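Local coordinates for PUM-HD domain-containing protein (Caenorhabditis elegans, PDB 7CGF) that binds PBE-containing RNA through its Pumilio homology domain and probably recognises the 3' untranslated regions of target mRNAs, at residues 297-300 / 301-304; 327-330 / 331-335. The protein carries 2 engineered substitutions. All coordinates share one frame; numbering follows the deposited sequence.

Contact 1: 297-300 / 301-304; sequences VPIV and VQMM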
ATOM      1  N   VAL A 297      33.504 -24.107   3.006  1.00 43.76           N
ATOM      2  CA  VAL A 297      33.906 -22.735   3.310  1.00 44.63           C
ATOM      3  C   VAL A 297      32.782 -22.058   4.094  1.00 43.82           C
ATOM      4  O   VAL A 297      31.638 -22.543   4.066  1.00 38.08           O
ATOM      5  CB  VAL A 297      34.255 -21.963   2.026  1.00 45.46           C
ATOM      6  CG1 VAL A 297      35.222 -22.760   1.169  1.00 41.60           C
ATOM      7  CG2 VAL A 297      33.011 -21.639   1.246  1.00 39.99           C
ATOM      8  N   PRO A 298      33.055 -20.967   4.820  1.00 40.89           N
ATOM      9  CA  PRO A 298      32.000 -20.331   5.622  1.00 39.33           C
ATOM     10  C   PRO A 298      30.859 -19.828   4.752  1.00 36.79           C
ATOM     11  O   PRO A 298      31.049 -19.471   3.588  1.00 32.19           O
ATOM     12  CB  PRO A 298      32.723 -19.167   6.309  1.00 35.19           C
ATOM     13  CG  PRO A 298      34.169 -19.541   6.279  1.00 44.23           C
ATOM     14  CD  PRO A 298      34.358 -20.306   5.010  1.00 41.28           C
ATOM     15  N   ILE A 299      29.662 -19.799   5.347  1.00 33.59           N
ATOM     16  CA  ILE A 299      28.456 -19.408   4.616  1.00 30.09           C
ATOM     17  C   ILE A 299      28.627 -18.033   3.987  1.00 26.80           C
ATOM     18  O   ILE A 299      28.198 -17.804   2.848  1.00 27.40           O
ATOM     19  CB  ILE A 299      27.230 -19.462   5.552  1.00 30.34           C
ATOM     20  CG1 ILE A 299      26.986 -20.893   6.046  1.00 36.65           C
ATOM     21  CG2 ILE A 299      25.992 -18.928   4.869  1.00 30.42           C
ATOM     22  CD1 ILE A 299      26.461 -21.824   4.989  1.00 34.90           C
ATOM     23  N   VAL A 300      29.245 -17.093   4.712  1.00 23.20           N
ATOM     24  CA  VAL A 300      29.382 -15.727   4.210  1.00 27.14           C
ATOM     25  C   VAL A 300      30.200 -15.700   2.922  1.00 28.09           C
ATOM     26  O   VAL A 300      29.939 -14.881   2.030  1.00 24.90           O
ATOM     27  CB  VAL A 300      29.983 -14.808   5.299  1.00 21.38           C
ATOM     28  CG1 VAL A 300      31.372 -15.312   5.766  1.00 25.03           C
ATOM     29  CG2 VAL A 300      30.048 -13.364   4.814  1.00 23.49           C
ATOM     30  N   VAL A 301      31.172 -16.607   2.791  1.00 26.72           N
ATOM     31  CA  VAL A 301      31.964 -16.693   1.569  1.00 26.71           C
ATOM     32  C   VAL A 301      31.111 -17.207   0.414  1.00 28.01           C
ATOM     33  O   VAL A 301      31.091 -16.615  -0.673  1.00 31.31           O
ATOM     34  CB  VAL A 301      33.197 -17.582   1.802  1.00 29.86           C
ATOM     35  CG1 VAL A 301      33.998 -17.719   0.520  1.00 33.95           C
ATOM     36  CG2 VAL A 301      34.042 -17.005   2.931  1.00 29.88           C
ATOM     37  N   GLN A 302      30.382 -18.307   0.638  1.00 27.53           N
ATOM     38  CA  GLN A 302      29.453 -18.818  -0.366  1.00 30.71           C
ATOM     39  C   GLN A 302      28.444 -17.752  -0.771  1.00 30.10           C
ATOM     40  O   GLN A 302      28.112 -17.612  -1.955  1.00 28.04           O
ATOM     41  CB  GLN A 302      28.725 -20.045   0.170  1.00 27.54           C
ATOM     42  CG  GLN A 302      29.640 -21.142   0.689  1.00 37.54           C
ATOM     43  CD  GLN A 302      28.879 -22.299   1.299  1.00 40.17           C
ATOM     44  OE1 GLN A 302      27.804 -22.667   0.830  1.00 45.64           O
ATOM     45  NE2 GLN A 302      29.429 -22.872   2.368  1.00 38.86           N
ATOM     46  N   MET A 303      27.958 -16.982   0.203  1.00 27.53           N
ATOM     47  CA  MET A 303      26.979 -15.939  -0.083  1.00 23.44           C
ATOM     48  C   MET A 303      27.550 -14.874  -1.010  1.00 27.95           C
ATOM     49  O   MET A 303      26.846 -14.361  -1.885  1.00 26.26           O
ATOM     50  CB  MET A 303      26.500 -15.319   1.232  1.00 23.19           C
ATOM     51  CG  MET A 303      25.556 -16.226   2.009  1.00 24.63           C
ATOM     52  SD  MET A 303      25.223 -15.574   3.665  1.00 28.05           S
ATOM     53  CE  MET A 303      24.358 -14.055   3.282  1.00 25.37           C
ATOM     54  N   MET A 304      28.823 -14.524  -0.840  1.00 27.19           N
ATOM     55  CA  MET A 304      29.414 -13.480  -1.667  1.00 28.81           C
ATOM     56  C   MET A 304      29.548 -13.909  -3.122  1.00 26.91           C
ATOM     57  O   MET A 304      29.670 -13.046  -3.997  1.00 32.12           O
ATOM     58  CB  MET A 304      30.781 -13.079  -1.106  1.00 28.09           C
ATOM     59  CG  MET A 304      30.707 -12.312   0.205  1.00 28.46           C
ATOM     60  SD  MET A 304      32.322 -12.014   0.950  1.00 32.48           S
ATOM     61  CE  MET A 304      32.893 -10.665  -0.078  1.00 33.90           C
TER

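Contact 2: 327-330 / 331-335; sequences ELIL and TVRPH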
ATOM      1  N   GLU A 327      34.439  -9.931  13.120  1.00 28.38           N
ATOM      2  CA  GLU A 327      34.332 -11.366  12.878  1.00 26.65           C
ATOM      3  C   GLU A 327      34.128 -11.667  11.394  1.00 27.14           C
ATOM      4  O   GLU A 327      34.677 -12.645  10.869  1.00 29.10           O
ATOM      5  CB  GLU A 327      33.192 -11.965  13.706  1.00 33.78           C
ATOM      6  CG  GLU A 327      33.042 -13.480  13.516  1.00 35.96           C
ATOM      7  CD  GLU A 327      31.880 -14.083  14.302  1.00 46.98           C
ATOM      8  OE1 GLU A 327      31.783 -15.335  14.354  1.00 43.21           O
ATOM      9  OE2 GLU A 327      31.070 -13.313  14.868  1.00 45.51           O
ATOM     10  N   LEU A 328      33.326 -10.849  10.706  1.00 28.98           N
ATOM     11  CA  LEU A 328      33.125 -11.053   9.272  1.00 27.97           C
ATOM     12  C   LEU A 328      34.423 -10.877   8.496  1.00 28.80           C
ATOM     13  O   LEU A 328      34.714 -11.651   7.574  1.00 28.89           O
ATOM     14  CB  LEU A 328      32.074 -10.081   8.741  1.00 29.53           C
ATOM     15  CG  LEU A 328      30.631 -10.350   9.159  1.00 27.69           C
ATOM     16  CD1 LEU A 328      29.819  -9.112   8.910  1.00 21.74           C
ATOM     17  CD2 LEU A 328      30.080 -11.523   8.369  1.00 25.79           C
ATOM     18  N   ILE A 329      35.200  -9.848   8.839  1.00 29.59           N
ATOM     19  CA  ILE A 329      36.471  -9.598   8.155  1.00 34.78           C
ATOM     20  C   ILE A 329      37.436 -10.757   8.379  1.00 34.98           C
ATOM     21  O   ILE A 329      38.066 -11.260   7.439  1.00 34.94           O
ATOM     22  CB  ILE A 329      37.075  -8.264   8.627  1.00 32.85           C
ATOM     23  CG1 ILE A 329      36.249  -7.088   8.102  1.00 31.15           C
ATOM     24  CG2 ILE A 329      38.547  -8.159   8.208  1.00 32.38           C
ATOM     25  CD1 ILE A 329      36.365  -5.829   8.948  1.00 32.41           C
ATOM     26  N   LEU A 330      37.558 -11.207   9.627  1.00 32.11           N
ATOM     27  CA  LEU A 330      38.477 -12.302   9.916  1.00 37.01           C
ATOM     28  C   LEU A 330      38.051 -13.586   9.214  1.00 37.85           C
ATOM     29  O   LEU A 330      38.901 -14.415   8.870  1.00 39.50           O
ATOM     30  CB  LEU A 330      38.587 -12.499  11.430  1.00 34.58           C
ATOM     31  CG  LEU A 330      39.193 -11.273  12.135  1.00 40.18           C
ATOM     32  CD1 LEU A 330      39.026 -11.319  13.644  1.00 41.94           C
ATOM     33  CD2 LEU A 330      40.670 -11.108  11.766  1.00 44.74           C
ATOM     34  N   THR A 331      36.753 -13.745   8.952  1.00 34.03           N
ATOM     35  CA  THR A 331      36.251 -14.933   8.277  1.00 32.64           C
ATOM     36  C   THR A 331      36.448 -14.866   6.764  1.00 30.78           C
ATOM     37  O   THR A 331      36.718 -15.891   6.130  1.00 38.63           O
ATOM     38  CB  THR A 331      34.763 -15.115   8.614  1.00 30.36           C
ATOM     39  OG1 THR A 331      34.605 -15.142  10.039  1.00 32.43           O
ATOM     40  CG2 THR A 331      34.222 -16.405   8.037  1.00 28.51           C
ATOM     41  N   VAL A 332      36.337 -13.679   6.179  1.00 30.63           N
ATOM     42  CA  VAL A 332      36.326 -13.537   4.727  1.00 33.47           C
ATOM     43  C   VAL A 332      37.733 -13.360   4.163  1.00 43.21           C
ATOM     44  O   VAL A 332      38.047 -13.907   3.102  1.00 40.11           O
ATOM     45  CB  VAL A 332      35.413 -12.359   4.329  1.00 32.78           C
ATOM     46  CG1 VAL A 332      35.608 -12.005   2.858  1.00 35.23           C
ATOM     47  CG2 VAL A 332      33.948 -12.703   4.604  1.00 32.15           C
ATOM     48  N   ARG A 333      38.589 -12.613   4.864  1.00 43.07           N
ATOM     49  CA  ARG A 333      39.881 -12.206   4.304  1.00 46.78           C
ATOM     50  C   ARG A 333      40.710 -13.340   3.700  1.00 45.19           C
ATOM     51  O   ARG A 333      41.290 -13.124   2.623  1.00 46.17           O
ATOM     52  CB  ARG A 333      40.701 -11.462   5.368  1.00 46.40           C
ATOM     53  CG  ARG A 333      41.836 -10.633   4.769  1.00 48.01           C
ATOM     54  CD  ARG A 333      42.721  -9.979   5.825  1.00 38.59           C
ATOM     55  NE  ARG A 333      42.105  -8.827   6.477  1.00 44.20           N
ATOM     56  CZ  ARG A 333      41.991  -7.623   5.923  1.00 41.44           C
ATOM     57  NH1 ARG A 333      42.439  -7.413   4.693  1.00 48.06           N
ATOM     58  NH2 ARG A 333      41.423  -6.631   6.596  1.00 41.27           N
ATOM     59  N   PRO A 334      40.820 -14.534   4.300  1.00 45.48           N
ATOM     60  CA  PRO A 334      41.569 -15.612   3.627  1.00 44.51           C
ATOM     61  C   PRO A 334      41.051 -15.967   2.241  1.00 49.13           C
ATOM     62  O   PRO A 334      41.829 -16.436   1.399  1.00 46.60           O
ATOM     63  CB  PRO A 334      41.420 -16.795   4.594  1.00 41.36           C
ATOM     64  CG  PRO A 334      41.246 -16.164   5.926  1.00 46.04           C
ATOM     65  CD  PRO A 334      40.453 -14.910   5.679  1.00 44.24           C
ATOM     66  N   HIS A 335      39.766 -15.767   1.971  1.00 45.94           N
ATOM     67  CA  HIS A 335      39.170 -16.203   0.716  1.00 45.86           C
ATOM     68  C   HIS A 335      39.169 -15.120  -0.350  1.00 45.19           C
ATOM     69  O   HIS A 335      38.631 -15.344  -1.439  1.00 48.62           O
ATOM     70  CB  HIS A 335      37.741 -16.691   0.966  1.00 42.87           C
ATOM     71  CG  HIS A 335      37.652 -17.741   2.028  1.00 38.53           C
ATOM     72  ND1 HIS A 335      37.474 -19.076   1.739  1.00 42.32           N
ATOM     73  CD2 HIS A 335      37.732 -17.656   3.377  1.00 38.80           C
ATOM     74  CE1 HIS A 335      37.444 -19.767   2.864  1.00 40.01           C
ATOM     75  NE2 HIS A 335      37.596 -18.930   3.873  1.00 39.97           N
TER

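Contact 1: 297-300 / 301-304
P298 occupies the N-cap position of helix 299-304, and its carbonyl opens the helical bonding, with Q302 N donating to P298 O at 3.2 Å almost straight (166°) and M303 N to I299 O at 2.8 Å. A proline suits this place because at the N-cap no helical bond needs its N-H. Q302 turns back over the cap: CG lies anti to the carbonyl carbon (chi1 -54°) and the extended chain carries NE2 to V297 O, 2.8 Å away. That oxygen lies in the plane of the Q302 amide, whereas NE2 stands above the plane of the V297 carbonyl. Alongside, V297 CG2 rests against Q302 CG at 3.5 Å. Were Q302 cut back to an alanine, V297 O would probably lose its amide partner and V297 CG2 the methylene it leans on. Farther round the turn, the I299 methyl CG2 meets M303 SD at 3.6 Å, the two side chains crossing at a slant, and P298 CD lies beside V301 CG2. M303 continues onto V312 and V313 of helix 309-319. The glutamine combines an aliphatic stem with a polar end, so that one side chain both touches V297 CG2 and ties the residue before the N-cap to the first turn.

Contact 2: 327-330 / 331-335
T331 stands one helical turn beyond E327 and bonds to its carbonyl twice, through the backbone and through the side chain. From T331 CB, which lies 3.3 Å from E327 O, the two branches part. The hydroxyl OG1 takes the place anti to the carbonyl carbon (chi1 -55°), and this turns it back along the helix to donate to E327 O at 2.6 Å. T331 N reaches the same oxygen, E327 O, at 3.0 Å, but from the opposite face of the carbonyl plane, so one acceptor is gripped from two sides. A threonine suits the position because its hydroxyl finds an acceptor within its own helix while its other tip, the methyl CG2, is directed to an apolar neighbour. Bonding to the carbonyl four residues back is a common way for a helical threonine to satisfy its OG1, seen here at the close of the Pumilio repeat predicted to span 294-331.

In the following residues V332 N donates to L328 O at 2.9 Å, and the V332 methyl CG2 lies 3.2 Å from L328 O. R333 N closes a straighter bond (163°) to I329 O, and its side chain runs beside that of I329 until NH2 comes 3.6 Å from I329 CG2; NH1 of the guanidinium is hydrogen-bonded to F356 O. P334, with no N-H to offer, sets CD 3.6 Å from L330 O, as fits a proline in the 3-10 segment 333-335.

Around this segment of helix 322-332, E327 and T331 touch C290 of helix 279-290, L328 packs on M316 and F317 of helix 309-319, and V332 lies against V300 of helix 299-304.

Contact 1 begins the short helix 299-304, and contact 2 lies late in helix 322-332, a longer one that comes after helix 309-319; both helices belong largely to the Pumilio repeat predicted to span 294-331. Their centres are 10 Å apart and they meet through apolar atoms: P298 CB lies 3.6 Å from T331 CG2, and M304 SD lies 3.8 Å from V332 CG1. The H335 ring completes the seam, with CD2 3.8 Å from V301 CG2. Helix 299-304 is thereby packed against the last part of helix 322-332. Both lie toward the C-terminal end of the chain; the nearest atom to the bound RNA is about 7 Å away in contact 1 and about 14 Å in contact 2.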